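Local coordinates for DUF115 domain-containing protein (Magnetospirillum magneticum AMB-1, PDB 5MU5), which is a Maf-type glycosyltransferase involved in bacterial flagella formation, probably by attaching sugar to flagellin, at residues 64-69 / 131-136; 123-128 / 208-213; 253-258 / 353-358. All coordinates share one frame; numbering follows the deposited sequence.

Contact 1 of 3, residues 64-69 / 131-136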
loop_
_atom_site.group_PDB
_atom_site.type_symbol
_atom_site.label_atom_id
_atom_site.label_comp_id
_atom_site.label_asym_id
_atom_site.label_seq_id
_atom_site.Cartn_x
_atom_site.Cartn_y
_atom_site.Cartn_z
ATOM N N ARG A 64 -32.695 -14.087 19.164
ATOM C CA ARG A 64 -31.614 -14.902 18.619
ATOM C C ARG A 64 -30.368 -14.054 18.329
ATOM O O ARG A 64 -29.264 -14.391 18.758
ATOM C CB ARG A 64 -32.084 -15.630 17.350
ATOM C CG ARG A 64 -31.019 -16.480 16.652
ATOM C CD ARG A 64 -31.582 -17.352 15.522
ATOM N NE ARG A 64 -30.779 -18.579 15.348
ATOM C CZ ARG A 64 -31.167 -19.834 15.637
ATOM N NH1 ARG A 64 -32.394 -20.112 16.079
ATOM N NH2 ARG A 64 -30.320 -20.844 15.450
ATOM N N ILE A 65 -30.560 -12.937 17.632
ATOM C CA ILE A 65 -29.449 -12.074 17.261
ATOM C C ILE A 65 -28.807 -11.446 18.505
ATOM O O ILE A 65 -27.574 -11.323 18.585
ATOM C CB ILE A 65 -29.862 -10.997 16.206
ATOM C CG1 ILE A 65 -28.640 -10.445 15.495
ATOM C CG2 ILE A 65 -30.615 -9.819 16.805
ATOM C CD1 ILE A 65 -27.853 -11.503 14.744
ATOM N N GLU A 66 -29.633 -11.079 19.481
ATOM C CA GLU A 66 -29.125 -10.480 20.710
ATOM C C GLU A 66 -28.340 -11.482 21.537
ATOM O O GLU A 66 -27.343 -11.118 22.157
ATOM C CB GLU A 66 -30.253 -9.849 21.532
ATOM C CG GLU A 66 -30.745 -8.513 20.963
ATOM C CD GLU A 66 -31.859 -7.871 21.786
ATOM O OE1 GLU A 66 -32.375 -8.512 22.722
ATOM O OE2 GLU A 66 -32.227 -6.719 21.495
ATOM N N ASP A 67 -28.787 -12.741 21.539
ATOM C CA ASP A 67 -28.100 -13.807 22.268
ATOM C C ASP A 67 -26.757 -14.127 21.626
ATOM O O ASP A 67 -25.792 -14.444 22.322
ATOM C CB ASP A 67 -28.968 -15.091 22.368
ATOM C CG ASP A 67 -30.131 -14.958 23.375
ATOM O OD1 ASP A 67 -30.101 -14.035 24.221
ATOM O OD2 ASP A 67 -31.086 -15.770 23.319
ATOM N N MET A 68 -26.698 -14.071 20.299
ATOM C CA MET A 68 -25.440 -14.299 19.597
ATOM C C MET A 68 -24.420 -13.231 19.947
ATOM O O MET A 68 -23.257 -13.553 20.135
ATOM C CB MET A 68 -25.638 -14.344 18.093
ATOM C CG MET A 68 -26.333 -15.607 17.650
ATOM S SD MET A 68 -26.674 -15.632 15.882
ATOM C CE MET A 68 -25.012 -15.556 15.197
ATOM N N ALA A 69 -24.858 -11.976 20.047
ATOM C CA ALA A 69 -23.962 -10.873 20.396
ATOM C C ALA A 69 -23.455 -11.047 21.821
ATOM O O ALA A 69 -22.279 -10.863 22.094
ATOM C CB ALA A 69 -24.661 -9.524 20.228
ATOM N N LEU A 131 -31.993 -4.226 11.749
ATOM C CA LEU A 131 -32.536 -3.158 12.566
ATOM C C LEU A 131 -31.605 -2.761 13.692
ATOM O O LEU A 131 -31.946 -1.919 14.506
ATOM C CB LEU A 131 -33.928 -3.521 13.089
ATOM C CG LEU A 131 -34.990 -3.561 11.975
ATOM C CD1 LEU A 131 -36.354 -3.944 12.528
ATOM C CD2 LEU A 131 -35.093 -2.228 11.249
ATOM N N GLY A 132 -30.417 -3.350 13.733
ATOM C CA GLY A 132 -29.396 -2.924 14.679
ATOM C C GLY A 132 -29.569 -3.342 16.116
ATOM O O GLY A 132 -28.918 -2.793 16.996
ATOM N N TYR A 133 -30.430 -4.319 16.369
ATOM C CA TYR A 133 -30.612 -4.850 17.724
ATOM C C TYR A 133 -29.278 -5.325 18.365
ATOM O O TYR A 133 -29.095 -5.225 19.571
ATOM C CB TYR A 133 -31.617 -6.004 17.705
ATOM C CG TYR A 133 -33.034 -5.611 17.327
ATOM C CD1 TYR A 133 -33.682 -4.575 17.992
ATOM C CD2 TYR A 133 -33.736 -6.300 16.342
ATOM C CE1 TYR A 133 -34.978 -4.215 17.677
ATOM C CE2 TYR A 133 -35.038 -5.955 16.020
ATOM C CZ TYR A 133 -35.653 -4.902 16.694
ATOM O OH TYR A 133 -36.943 -4.521 16.406
ATOM N N GLN A 134 -28.346 -5.822 17.561
ATOM C CA GLN A 134 -27.044 -6.256 18.082
ATOM C C GLN A 134 -26.155 -5.129 18.606
ATOM O O GLN A 134 -25.389 -5.343 19.541
ATOM C CB GLN A 134 -26.260 -7.077 17.025
ATOM C CG GLN A 134 -25.812 -6.332 15.757
ATOM C CD GLN A 134 -26.919 -6.135 14.719
ATOM O OE1 GLN A 134 -28.059 -6.522 14.936
ATOM N NE2 GLN A 134 -26.579 -5.530 13.595
ATOM N N LEU A 135 -26.273 -3.932 18.033
ATOM C CA LEU A 135 -25.344 -2.810 18.334
ATOM C C LEU A 135 -25.144 -2.408 19.786
ATOM O O LEU A 135 -24.017 -2.350 20.242
ATOM C CB LEU A 135 -25.690 -1.556 17.520
ATOM C CG LEU A 135 -25.313 -1.583 16.051
ATOM C CD1 LEU A 135 -25.739 -0.271 15.411
ATOM C CD2 LEU A 135 -23.823 -1.811 15.847
ATOM N N PRO A 136 -26.222 -2.097 20.509
ATOM C CA PRO A 136 -26.010 -1.749 21.905
ATOM C C PRO A 136 -25.103 -2.742 22.609
ATOM O O PRO A 136 -24.166 -2.341 23.278
ATOM C CB PRO A 136 -27.416 -1.821 22.507
ATOM C CG PRO A 136 -28.357 -1.630 21.370
ATOM C CD PRO A 136 -27.648 -2.053 20.120
#
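Gln-134, Tyr-133 and Ile-65 give up the largest areas in this contact, where helix 61-71 packs against the start of helix 134-142. Ile-65 works with two of its branches. CG2 rests on Tyr-133 CB at 4.0 Å, the two side chains crossing at about a right angle, while CG1, anti to the backbone N (chi1 -161°), comes within 4.0 Å of Gln-134 OE1. Tyr-133 takes part through CB and its carbonyl O, the latter 3.9 Å from Glu-66 CG, rather than through its ring. The ring leads off from helix 61-71, takes Leu-131 CB over one face, toward the rim, and sends OH to the carbonyl of Leu-47. Gln-134 is folded rather than extended: CG sits between the backbone N and the carbonyl carbon (chi1 66°), and the chain bends again at chi2 (-79°). NE2 of the same amide is bound to Leu-129 O. Glu-66 borders the hydrophobic pair, its extended chain placing OE2 3.9 Å from Tyr-133 CB. That carboxylate stands nearly perpendicular to the tyrosine ring and has its salt bridge with Arg-62, one helical turn back. Ala-69 closes the other end, CB lying 4.3 Å from Gln-134 CB.

No hydrogen bond spans the two segments, so dispersion and shape carry the contact. Glu-66 OE2, Tyr-133 OH and Gln-134 NE2 bond outside the two segments; Gln-134 OE1 is buried with no partner in the model. Burying it against the aliphatic CG1 of Ile-65 should carry a desolvation cost; the NE2 bond holds the amide in that orientation.

Contact 2 of 3, residues 123-128 / 208-213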
loop_
_atom_site.group_PDB
_atom_site.type_symbol
_atom_site.label_atom_id
_atom_site.label_comp_id
_atom_site.label_asym_id
_atom_site.label_seq_id
_atom_site.Cartn_x
_atom_site.Cartn_y
_atom_site.Cartn_z
ATOM N N HIS A 123 -11.155 -1.775 16.386
ATOM C CA HIS A 123 -12.154 -1.789 15.325
ATOM C C HIS A 123 -13.243 -2.798 15.574
ATOM O O HIS A 123 -13.022 -3.851 16.171
ATOM C CB HIS A 123 -11.502 -2.151 14.000
ATOM C CG HIS A 123 -10.472 -1.170 13.536
ATOM N ND1 HIS A 123 -10.820 0.016 12.931
ATOM C CD2 HIS A 123 -9.119 -1.211 13.537
ATOM C CE1 HIS A 123 -9.727 0.669 12.581
ATOM N NE2 HIS A 123 -8.679 -0.049 12.950
ATOM N N MET A 124 -14.434 -2.459 15.114
ATOM C CA MET A 124 -15.568 -3.364 15.110
ATOM C C MET A 124 -16.149 -3.350 13.718
ATOM O O MET A 124 -16.423 -2.273 13.170
ATOM C CB MET A 124 -16.646 -2.894 16.055
ATOM C CG MET A 124 -17.946 -3.634 15.827
ATOM S SD MET A 124 -19.021 -3.497 17.240
ATOM C CE MET A 124 -18.094 -4.529 18.391
ATOM N N VAL A 125 -16.355 -4.531 13.153
ATOM C CA VAL A 125 -16.919 -4.654 11.808
ATOM C C VAL A 125 -18.246 -5.418 11.820
ATOM O O VAL A 125 -18.296 -6.574 12.199
ATOM C CB VAL A 125 -15.947 -5.371 10.871
ATOM C CG1 VAL A 125 -16.577 -5.542 9.495
ATOM C CG2 VAL A 125 -14.640 -4.609 10.759
ATOM N N CYS A 126 -19.316 -4.771 11.403
ATOM C CA CYS A 126 -20.628 -5.405 11.335
ATOM C C CYS A 126 -20.998 -5.646 9.901
ATOM O O CYS A 126 -21.118 -4.709 9.104
ATOM C CB CYS A 126 -21.699 -4.526 11.953
ATOM S SG CYS A 126 -21.320 -4.123 13.652
ATOM N N LEU A 127 -21.160 -6.913 9.564
ATOM C CA LEU A 127 -21.526 -7.282 8.225
ATOM C C LEU A 127 -23.009 -7.461 8.332
ATOM O O LEU A 127 -23.494 -8.467 8.847
ATOM C CB LEU A 127 -20.811 -8.559 7.827
ATOM C CG LEU A 127 -19.319 -8.295 7.995
ATOM C CD1 LEU A 127 -18.639 -9.497 8.618
ATOM C CD2 LEU A 127 -18.717 -7.876 6.675
ATOM N N GLY A 128 -23.722 -6.438 7.899
ATOM C CA GLY A 128 -25.154 -6.381 8.074
ATOM C C GLY A 128 -25.472 -5.504 9.279
ATOM O O GLY A 128 -24.713 -5.450 10.264
ATOM N N ASP A 208 -5.711 -6.253 15.296
ATOM C CA ASP A 208 -5.788 -7.388 16.210
ATOM C C ASP A 208 -7.025 -7.335 17.119
ATOM O O ASP A 208 -7.302 -6.330 17.743
ATOM C CB ASP A 208 -4.530 -7.521 17.057
ATOM C CG ASP A 208 -4.640 -8.651 18.058
ATOM O OD1 ASP A 208 -4.683 -9.819 17.646
ATOM O OD2 ASP A 208 -4.708 -8.383 19.267
ATOM N N TRP A 209 -7.755 -8.443 17.166
ATOM C CA TRP A 209 -8.904 -8.627 18.052
ATOM C C TRP A 209 -10.103 -7.790 17.636
ATOM O O TRP A 209 -10.994 -7.508 18.444
ATOM C CB TRP A 209 -8.520 -8.399 19.509
ATOM C CG TRP A 209 -9.304 -9.222 20.514
ATOM C CD1 TRP A 209 -10.049 -8.753 21.563
ATOM C CD2 TRP A 209 -9.415 -10.654 20.555
ATOM N NE1 TRP A 209 -10.613 -9.805 22.251
ATOM C CE2 TRP A 209 -10.233 -10.980 21.647
ATOM C CE3 TRP A 209 -8.880 -11.687 19.787
ATOM C CZ2 TRP A 209 -10.530 -12.296 21.981
ATOM C CZ3 TRP A 209 -9.189 -12.998 20.122
ATOM C CH2 TRP A 209 -10.004 -13.285 21.192
ATOM N N THR A 210 -10.124 -7.403 16.364
ATOM C CA THR A 210 -11.282 -6.764 15.761
ATOM C C THR A 210 -12.485 -7.723 15.866
ATOM O O THR A 210 -12.408 -8.883 15.475
ATOM C CB THR A 210 -10.998 -6.441 14.268
ATOM O OG1 THR A 210 -9.956 -5.451 14.171
ATOM C CG2 THR A 210 -12.249 -5.941 13.539
ATOM N N ARG A 211 -13.582 -7.234 16.428
ATOM C CA ARG A 211 -14.818 -7.983 16.504
ATOM C C ARG A 211 -15.479 -8.012 15.135
ATOM O O ARG A 211 -15.649 -6.971 14.493
ATOM C CB ARG A 211 -15.766 -7.318 17.514
ATOM C CG ARG A 211 -17.034 -8.111 17.832
ATOM C CD ARG A 211 -16.758 -9.308 18.716
ATOM N NE ARG A 211 -18.002 -9.946 19.165
ATOM C CZ ARG A 211 -18.706 -9.588 20.240
ATOM N NH1 ARG A 211 -18.316 -8.569 21.002
ATOM N NH2 ARG A 211 -19.820 -10.249 20.545
ATOM N N LEU A 212 -15.854 -9.209 14.702
ATOM C CA LEU A 212 -16.594 -9.417 13.472
ATOM C C LEU A 212 -17.989 -9.929 13.834
ATOM O O LEU A 212 -18.125 -10.738 14.752
ATOM C CB LEU A 212 -15.885 -10.457 12.636
ATOM C CG LEU A 212 -14.425 -10.135 12.323
ATOM C CD1 LEU A 212 -13.781 -11.328 11.650
ATOM C CD2 LEU A 212 -14.351 -8.902 11.445
ATOM N N PHE A 213 -19.019 -9.441 13.136
ATOM C CA PHE A 213 -20.391 -9.838 13.425
ATOM C C PHE A 213 -21.274 -9.740 12.184
ATOM O O PHE A 213 -21.303 -8.717 11.512
ATOM C CB PHE A 213 -20.971 -8.974 14.541
ATOM C CG PHE A 213 -22.200 -9.547 15.155
ATOM C CD1 PHE A 213 -22.102 -10.441 16.218
ATOM C CD2 PHE A 213 -23.464 -9.216 14.662
ATOM C CE1 PHE A 213 -23.247 -11.005 16.773
ATOM C CE2 PHE A 213 -24.609 -9.772 15.221
ATOM C CZ PHE A 213 -24.505 -10.670 16.273
HETATM O O HOH W 1 -9.260 -3.980 16.174
HETATM O O HOH W 2 -13.909 -4.719 18.489
#
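Strand 123-127 and strand 211-213 run side by side in the same direction, 9° apart with axes 4.9 Å from each other at closest approach, pairing Met-124 with Arg-211, Val-125 with Leu-212 and Cys-126 with Phe-213. The bonds of the parallel ladder alternate between the two strands: Val-125 N gives a nearly straight bond to Arg-211 O (2.9 Å), Val-125 O accepts from Phe-213 N (3.1 Å, clearly bent, 137° at the hydrogen), and Leu-127 N reaches Phe-213 O (2.7 Å). Where the ladder opens, the bond from Arg-211 N to His-123 O is weak at 3.4 Å, and a water joins both atoms, donating to His-123 O and accepting from Arg-211 N. A second water accepts from His-123 N and donates to Thr-210 OG1, which also bonds to Val-207 O, carrying the link N-terminal of the Met-124/Arg-211 bridge.

Met-124 and Arg-211 project from one face, lying alongside each other and pointing the same way; the methionine bends at chi3 (-70°), which sets CE 3.7 Å from Arg-211 CB. The arginine head continues past this contact to Gln-141, Asp-142 and Thr-72. Cys-126 and Phe-213 project from the same face; the Phe-213 ring leads away from strand 123-127 and touches Gln-134. On the other face Val-125 CB meets Leu-212 CD2 at 3.9 Å, and Val-125 CG2 touches Thr-210 CG2 at the same 3.9 Å.

Both strands belong to a parallel sheet ordered 180-183, 146-150, 123-127, 211-214. Helix 134-142 covers the Met-124 and Arg-211 face; helix 219-235 packs on Val-125 and Leu-212 through Phe-228, and helix 188-202 reaches Val-125 through Leu-195. The strand order and the helices on both faces are consistent with a Rossmann-like alpha/beta sandwich.

Contact 3 of 3, residues 253-258 / 353-358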
loop_
_atom_site.group_PDB
_atom_site.type_symbol
_atom_site.label_atom_id
_atom_site.label_comp_id
_atom_site.label_asym_id
_atom_site.label_seq_id
_atom_site.Cartn_x
_atom_site.Cartn_y
_atom_site.Cartn_z
ATOM N N TYR A 253 19.689 12.228 -2.187
ATOM C CA TYR A 253 20.537 13.353 -1.835
ATOM C C TYR A 253 21.787 13.319 -2.712
ATOM O O TYR A 253 22.101 14.293 -3.371
ATOM C CB TYR A 253 20.927 13.277 -0.357
ATOM C CG TYR A 253 21.901 14.331 0.125
ATOM C CD1 TYR A 253 23.251 14.271 -0.220
ATOM C CD2 TYR A 253 21.484 15.362 0.968
ATOM C CE1 TYR A 253 24.140 15.223 0.228
ATOM C CE2 TYR A 253 22.372 16.311 1.419
ATOM C CZ TYR A 253 23.698 16.230 1.038
ATOM O OH TYR A 253 24.600 17.154 1.492
ATOM N N LYS A 254 22.471 12.181 -2.742
ATOM C CA LYS A 254 23.723 12.063 -3.492
ATOM C C LYS A 254 23.497 12.143 -4.984
ATOM O O LYS A 254 24.315 12.672 -5.692
ATOM C CB LYS A 254 24.422 10.750 -3.187
ATOM C CG LYS A 254 24.766 10.559 -1.732
ATOM C CD LYS A 254 25.799 11.532 -1.246
ATOM C CE LYS A 254 27.150 11.186 -1.825
ATOM N NZ LYS A 254 28.181 12.082 -1.257
ATOM N N ASN A 255 22.393 11.592 -5.456
ATOM C CA ASN A 255 22.082 11.655 -6.869
ATOM C C ASN A 255 21.860 13.075 -7.374
ATOM O O ASN A 255 22.144 13.363 -8.521
ATOM C CB ASN A 255 20.839 10.824 -7.168
ATOM C CG ASN A 255 21.141 9.347 -7.278
ATOM O OD1 ASN A 255 22.244 8.970 -7.663
ATOM N ND2 ASN A 255 20.155 8.500 -6.961
ATOM N N MET A 256 21.348 13.953 -6.526
ATOM C CA MET A 256 20.974 15.287 -6.967
ATOM C C MET A 256 21.895 16.408 -6.557
ATOM O O MET A 256 21.772 17.498 -7.088
ATOM C CB MET A 256 19.588 15.592 -6.446
ATOM C CG MET A 256 18.524 14.782 -7.148
ATOM S SD MET A 256 16.990 15.040 -6.293
ATOM C CE MET A 256 16.684 16.780 -6.665
ATOM N N ARG A 257 22.777 16.131 -5.605
ATOM C CA ARG A 257 23.703 17.098 -5.043
ATOM C C ARG A 257 24.552 17.782 -6.111
ATOM O O ARG A 257 24.538 18.999 -6.218
ATOM C CB ARG A 257 24.640 16.385 -4.053
ATOM C CG ARG A 257 25.627 17.286 -3.322
ATOM C CD ARG A 257 24.892 18.146 -2.312
ATOM N NE ARG A 257 25.738 19.171 -1.738
ATOM C CZ ARG A 257 25.985 20.353 -2.297
ATOM N NH1 ARG A 257 25.465 20.679 -3.478
ATOM N NH2 ARG A 257 26.772 21.214 -1.668
ATOM N N ASP A 258 25.273 16.966 -6.881
ATOM C CA ASP A 258 26.303 17.404 -7.825
ATOM C C ASP A 258 26.023 16.950 -9.237
ATOM O O ASP A 258 25.110 16.177 -9.493
ATOM C CB ASP A 258 27.639 16.717 -7.495
ATOM C CG ASP A 258 28.112 16.961 -6.089
ATOM O OD1 ASP A 258 28.721 18.022 -5.829
ATOM O OD2 ASP A 258 27.926 16.055 -5.251
ATOM N N VAL A 353 18.072 5.264 -6.946
ATOM C CA VAL A 353 19.049 4.254 -7.347
ATOM C C VAL A 353 20.416 4.568 -6.738
ATOM O O VAL A 353 20.701 5.716 -6.350
ATOM C CB VAL A 353 19.177 4.099 -8.876
ATOM C CG1 VAL A 353 17.830 3.717 -9.464
ATOM C CG2 VAL A 353 19.770 5.350 -9.546
ATOM N N ASP A 354 21.270 3.554 -6.651
ATOM C CA ASP A 354 22.596 3.758 -6.073
ATOM C C ASP A 354 23.323 4.937 -6.759
ATOM O O ASP A 354 23.411 4.979 -7.964
ATOM C CB ASP A 354 23.421 2.472 -6.171
ATOM C CG ASP A 354 24.677 2.495 -5.274
ATOM O OD1 ASP A 354 25.671 3.161 -5.650
ATOM O OD2 ASP A 354 24.659 1.825 -4.209
ATOM N N PRO A 355 23.860 5.891 -5.990
ATOM C CA PRO A 355 24.564 7.034 -6.606
ATOM C C PRO A 355 25.688 6.673 -7.559
ATOM O O PRO A 355 25.988 7.458 -8.450
ATOM C CB PRO A 355 25.153 7.780 -5.411
ATOM C CG PRO A 355 24.302 7.398 -4.268
ATOM C CD PRO A 355 23.831 5.995 -4.521
ATOM N N ARG A 356 26.304 5.508 -7.372
ATOM C CA ARG A 356 27.413 5.061 -8.239
ATOM C C ARG A 356 26.962 4.630 -9.628
ATOM O O ARG A 356 27.788 4.395 -10.503
ATOM C CB ARG A 356 28.163 3.891 -7.589
ATOM C CG ARG A 356 28.856 4.262 -6.292
ATOM C CD ARG A 356 29.348 3.029 -5.579
ATOM N NE ARG A 356 28.244 2.266 -5.015
ATOM C CZ ARG A 356 28.386 1.193 -4.237
ATOM N NH1 ARG A 356 29.585 0.719 -3.939
ATOM N NH2 ARG A 356 27.327 0.585 -3.756
ATOM N N VAL A 357 25.655 4.500 -9.823
ATOM C CA VAL A 357 25.119 4.117 -11.125
ATOM C C VAL A 357 25.459 5.174 -12.168
ATOM O O VAL A 357 25.687 4.847 -13.322
ATOM C CB VAL A 357 23.585 3.905 -11.067
ATOM C CG1 VAL A 357 23.017 3.657 -12.446
ATOM C CG2 VAL A 357 23.246 2.723 -10.174
ATOM N N ARG A 358 25.503 6.432 -11.737
ATOM C CA ARG A 358 25.800 7.556 -12.609
ATOM C C ARG A 358 27.113 7.369 -13.359
ATOM O O ARG A 358 27.155 7.555 -14.582
ATOM C CB ARG A 358 25.827 8.870 -11.818
ATOM C CG ARG A 358 25.943 10.089 -12.725
ATOM C CD ARG A 358 24.960 11.175 -12.337
ATOM N NE ARG A 358 25.501 12.092 -11.341
ATOM C CZ ARG A 358 24.798 12.648 -10.357
ATOM N NH1 ARG A 358 23.512 12.342 -10.182
ATOM N NH2 ARG A 358 25.402 13.481 -9.513
#
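The guanidinium of Arg-358 meets Asn-255 with its edge: the carbonyl carbon of Asn-255 lies in the guanidinium plane and its O close to it, whereas Asp-258 O and Lys-254 O come in obliquely. NH1 points almost straight at Asn-255 O, 173° at the hydrogen, although the modelled 2.4 Å is too short to be trusted as a length. NH2 lies 2.7 Å from Asp-258 O, at an angle too poor for a hydrogen bond.

The second flat group, the Asn-255 amide, turns both its atoms to the other segment. ND2 donates to Val-353 O over 2.9 Å, with that acceptor 16° out of the amide plane, and also binds Asn-351 O; OD1 sits 3.2 Å from Pro-355 CA. Lys-254 crosses Pro-355 obliquely, CB 3.5 Å from Pro-355 CG, while its NZ turns away to Glu-648 O. The loop is braced from within by another pair of flat groups: Arg-356 grips the Asp-354 carboxylate side-on with NE and NH2, both acceptors near the guanidinium plane but both donors tilted well out of the carboxylate plane, and Arg-356 N also binds Asp-354 OD1, making an Asx turn.

This contact ties the last turn of helix 242-257 to the loop between strands 346-350 and 363-367. The C-terminal end of a helix is the negative end of its dipole, so a guanidinium beside Asn-255 O would probably be electrostatically favourable. With the Asn-255 amide bound to loop carbonyls, polar links run in both directions across the joint.

Contacts 1 and 2 are neighbours, their centres 13 Å apart, and both fall in the Maf N-terminal domain. Their segments alternate along the chain, in the order 64-69, 123-128, 131-136, 208-213, with strand 123-127 leading into helix 134-142. The ring of Phe-213 from contact 2 packs against Ile-65, Ala-69 and Gln-134 of contact 1, so the two contacts join in one packed region around Phe-213. Contact 3 comes later in the chain, in the MptE-like region, beside a separate ten-stranded mixed sheet. Its centre is about 60 Å from that of contact 1 and 47 Å from that of contact 2, across the chain's centre, consistent with two alpha/beta units packed independently within an elongated protein.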